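Local coordinates for Two-component response regulator (Geobacillus stearothermophilus, PDB 6SWI), which probably binds DNA through this C-terminal AraC-type helix-turn-helix domain, as the response regulator of a two-component system for arabinan utilization, at residues Arg11-Ile14 and Gln15-Ser19; Gly98-Pro101 and Asn102-Arg105. All coordinates share one frame; numbering follows the deposited sequence.

Interaction 1: residues Arg11-Ile14 and Gln15-Ser19; sequences RQYI and QKHFS
Tyr13 O draws three N-H groups of the next helical turn, all weakly. His17 N lies 2.9 Å from Tyr13 O, but its N-H is bent well off line. Lys16 N and His17 ND1 make weak bonds to the same Tyr13 O. His17 N is shared, since it also bonds to Ile14 O at 3.2 Å, from above the carbonyl plane. Two residues back, Gln15 N bonds more straightly to Arg11 O at 2.9 Å, and Lys16 N bonds to Gln12 O.

The side chains of Tyr13 and His17 meet on one flank of helix 5-17. With CG anti to the backbone N (chi1 -166°), the phenol ring lies along the flank where His17 follows. There His17 ND1 sits over the centre of one face of the Tyr13 ring, 3.2 Å above the plane. The two ring planes are 39° apart, so the pair is oblique. Lys16 CB lies against the other face of the imidazole. Tyr13 also meets the ring of Phe31, while Ile14 packs on Phe51, Leu55 and Ile58 of helix 51-69. With an alanine in place of Tyr13, the imidazole would probably lose the ring under ND1 and turn more freely, and Phe31 would lose its ring partner.

Further back, Gln15 NE2 rests 3.6 Å from Arg11 CG. The weak bond from His17 ND1 is consistent with a proton on that nitrogen, which the carbonyl and the ring of one residue both hold.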
# COMPACT_ATOMS: atom_id res chain seq x y z
N ARG A 11 -11.35 7.51 -0.94
CA ARG A 11 -10.29 6.84 -1.69
C ARG A 11 -9.18 7.82 -2.04
O ARG A 11 -8.00 7.47 -1.93
CB ARG A 11 -10.85 6.17 -2.94
CG ARG A 11 -9.84 5.24 -3.60
CD ARG A 11 -10.41 4.56 -4.83
NE ARG A 11 -10.61 5.50 -5.93
CZ ARG A 11 -11.03 5.15 -7.14
NH1 ARG A 11 -11.29 3.88 -7.40
NH2 ARG A 11 -11.19 6.07 -8.08
N GLN A 12 -9.54 9.04 -2.42
CA GLN A 12 -8.52 10.06 -2.70
C GLN A 12 -7.66 10.32 -1.48
O GLN A 12 -6.43 10.47 -1.60
CB GLN A 12 -9.20 11.36 -3.12
CG GLN A 12 -9.64 11.42 -4.55
CD GLN A 12 -10.37 12.72 -4.86
OE1 GLN A 12 -10.96 13.34 -3.97
NE2 GLN A 12 -10.34 13.13 -6.12
N TYR A 13 -8.28 10.42 -0.31
CA TYR A 13 -7.54 10.71 0.91
C TYR A 13 -6.59 9.56 1.25
O TYR A 13 -5.42 9.80 1.59
CB TYR A 13 -8.51 10.97 2.08
CG TYR A 13 -7.80 11.61 3.25
CD1 TYR A 13 -7.65 12.99 3.34
CD2 TYR A 13 -7.24 10.83 4.25
CE1 TYR A 13 -6.99 13.57 4.39
CE2 TYR A 13 -6.57 11.40 5.31
CZ TYR A 13 -6.45 12.78 5.37
OH TYR A 13 -5.77 13.38 6.41
N ILE A 14 -7.07 8.32 1.14
CA ILE A 14 -6.22 7.16 1.39
C ILE A 14 -5.06 7.12 0.40
O ILE A 14 -3.92 6.80 0.77
CB ILE A 14 -7.08 5.87 1.33
CG1 ILE A 14 -8.15 5.88 2.42
CG2 ILE A 14 -6.21 4.64 1.45
CD1 ILE A 14 -9.31 4.95 2.09
N GLN A 15 -5.34 7.44 -0.87
CA GLN A 15 -4.29 7.40 -1.93
C GLN A 15 -3.18 8.40 -1.60
O GLN A 15 -2.01 8.15 -1.95
CB GLN A 15 -4.89 7.66 -3.31
CG GLN A 15 -5.72 6.48 -3.83
CD GLN A 15 -6.56 6.78 -5.05
OE1 GLN A 15 -6.89 7.92 -5.35
NE2 GLN A 15 -6.94 5.73 -5.75
N LYS A 16 -3.53 9.51 -0.95
CA LYS A 16 -2.53 10.51 -0.59
C LYS A 16 -1.84 10.22 0.73
O LYS A 16 -0.68 10.61 0.90
CB LYS A 16 -3.18 11.90 -0.51
CG LYS A 16 -3.20 12.66 -1.83
CD LYS A 16 -3.47 14.15 -1.62
CE LYS A 16 -4.87 14.39 -1.11
NZ LYS A 16 -5.21 15.84 -1.05
N HIS A 17 -2.51 9.55 1.67
CA HIS A 17 -2.05 9.49 3.05
C HIS A 17 -1.77 8.09 3.56
O HIS A 17 -1.58 7.92 4.77
CB HIS A 17 -3.02 10.24 3.97
CG HIS A 17 -2.99 11.71 3.75
ND1 HIS A 17 -4.04 12.42 3.21
CD2 HIS A 17 -1.99 12.60 3.93
CE1 HIS A 17 -3.70 13.69 3.10
NE2 HIS A 17 -2.46 13.82 3.54
N PHE A 18 -1.69 7.10 2.68
CA PHE A 18 -1.44 5.74 3.14
C PHE A 18 -0.12 5.61 3.90
O PHE A 18 0.05 4.66 4.66
CB PHE A 18 -1.45 4.79 1.95
CG PHE A 18 -0.33 5.04 1.00
CD1 PHE A 18 0.92 4.46 1.20
CD2 PHE A 18 -0.50 5.89 -0.08
CE1 PHE A 18 1.95 4.72 0.34
CE2 PHE A 18 0.53 6.13 -0.94
CZ PHE A 18 1.75 5.55 -0.74
N SER A 19 0.83 6.53 3.69
CA SER A 19 2.10 6.47 4.39
C SER A 19 1.96 6.75 5.88
O SER A 19 2.93 6.53 6.63
CB SER A 19 3.11 7.45 3.79
OG SER A 19 2.69 8.78 3.98

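Interaction 2: residues Gly98-Pro101 and Asn102-Arg105; sequences GVSP and NQYR
Ser100 OG accepts from Gln103 N at 2.9 Å, the N-cap bond that starts helix 101-108. The stretch belongs to the helix-turn-helix domain and joins helix 86-97 to this last helix. Gly98 leaves the preceding helix with positive phi. Val99 is extended, Ser100 caps and Pro101 opens the new helix.

The capping bond is nearly straight, with an N-H...O angle of 161°. The serine torsion (chi1 68°) sets OG between its own N and carbonyl carbon, where it faces the first turn. Ser100 O takes the next amide, Tyr104 N, at 2.8 Å and almost in line with the carbonyl. Pro101 O then accepts from Arg105 N at 3.2 Å, with the donor tilted out of the carbonyl plane. Together, side chain and backbone satisfy three successive amides of the first turn.

The tight apolar part centres on Pro101 and Tyr104. The Tyr104 ring meets Phe93 edge-to-face and touches Ala64, Leu67 and Leu68 of helix 51-69. Pro101 is buried against Phe89, Phe93 and Ile74. Val99 adds to this side less certainly, because it has two conformers. In the one given, Val99 CG1 comes at the edge of the Tyr104 ring, 3.6 Å from Tyr104 CD1, and Val99 CG2 touches Gln103 CB. Arg105 runs out extended, and its NE bonds to Leu67 O, which ties the new helix to the end of helix 51-69.

The other side is looser. Asn102 and Gln103 are exposed, and Asn102 meets the preceding segment mainly through CB. The Gln103 chain bends at chi2 (-62°), and its amide leads away from the cap. Only the root of that side chain stays close, with Gln103 CB 3.3 Å from Ser100 OG.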
# COMPACT_ATOMS: atom_id res chain seq x y z
N GLY A 98 2.18 -12.86 -1.36
CA GLY A 98 2.51 -14.27 -1.49
C GLY A 98 3.99 -14.58 -1.43
O GLY A 98 4.38 -15.71 -1.75
N VAL A 99 4.81 -13.62 -1.00
CA VAL A 99 6.25 -13.79 -0.97
C VAL A 99 6.80 -12.77 0.03
O VAL A 99 6.17 -11.74 0.29
CB VAL A 99 6.83 -13.61 -2.40
CG1 VAL A 99 6.70 -12.18 -2.88
CG2 VAL A 99 8.26 -14.07 -2.49
N SER A 100 7.96 -13.08 0.61
CA SER A 100 8.57 -12.14 1.54
C SER A 100 9.09 -10.91 0.77
O SER A 100 9.35 -10.98 -0.43
CB SER A 100 9.77 -12.77 2.23
OG SER A 100 10.81 -13.00 1.30
N PRO A 101 9.29 -9.79 1.47
CA PRO A 101 9.90 -8.63 0.79
C PRO A 101 11.23 -8.95 0.13
O PRO A 101 11.49 -8.53 -1.01
CB PRO A 101 10.03 -7.60 1.92
CG PRO A 101 8.90 -7.95 2.85
CD PRO A 101 8.80 -9.45 2.82
N ASN A 102 12.09 -9.71 0.81
CA ASN A 102 13.40 -10.00 0.22
C ASN A 102 13.28 -10.92 -0.99
O ASN A 102 13.98 -10.72 -1.98
CB ASN A 102 14.34 -10.60 1.26
CG ASN A 102 15.08 -9.53 2.03
OD1 ASN A 102 15.82 -8.74 1.46
ND2 ASN A 102 14.87 -9.50 3.34
N GLN A 103 12.42 -11.93 -0.92
CA GLN A 103 12.26 -12.80 -2.08
C GLN A 103 11.55 -12.09 -3.23
O GLN A 103 11.82 -12.39 -4.39
CB GLN A 103 11.55 -14.09 -1.69
CG GLN A 103 12.48 -15.11 -1.02
CD GLN A 103 13.60 -15.56 -1.93
OE1 GLN A 103 14.70 -15.87 -1.48
NE2 GLN A 103 13.32 -15.61 -3.23
N TYR A 104 10.66 -11.14 -2.92
CA TYR A 104 10.07 -10.31 -3.97
C TYR A 104 11.17 -9.61 -4.77
O TYR A 104 11.18 -9.64 -6.01
CB TYR A 104 9.10 -9.30 -3.33
CG TYR A 104 8.25 -8.57 -4.34
CD1 TYR A 104 7.05 -9.11 -4.79
CD2 TYR A 104 8.64 -7.34 -4.84
CE1 TYR A 104 6.26 -8.44 -5.71
CE2 TYR A 104 7.86 -6.67 -5.78
CZ TYR A 104 6.68 -7.23 -6.21
OH TYR A 104 5.90 -6.59 -7.15
N ARG A 105 12.14 -9.03 -4.07
CA ARG A 105 13.28 -8.40 -4.74
C ARG A 105 14.11 -9.41 -5.51
O ARG A 105 14.46 -9.18 -6.67
CB ARG A 105 14.16 -7.74 -3.70
CG ARG A 105 13.88 -6.31 -3.53
CD ARG A 105 14.84 -5.66 -2.58
NE ARG A 105 14.66 -4.23 -2.68
CZ ARG A 105 14.93 -3.37 -1.71
NH1 ARG A 105 15.38 -3.79 -0.53
NH2 ARG A 105 14.72 -2.08 -1.93

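Interaction 1 comes first along the chain, at the C-terminal part of helix 5-17. Interaction 2 follows much later, where the loop after helix 86-97 enters helix 101-108. Their centres are 24 Å apart, on opposite sides of the chain's centre. Nearest atoms stay about 14 Å apart, so the two do not touch. Helix 51-69 links them. Ile14 and Phe18 pack on it from interaction 1, and Tyr104 packs on it from interaction 2. Both contacts therefore pack on the same long helix, consistent with the AraC-type layout of two helix-turn-helix units joined by a central helix.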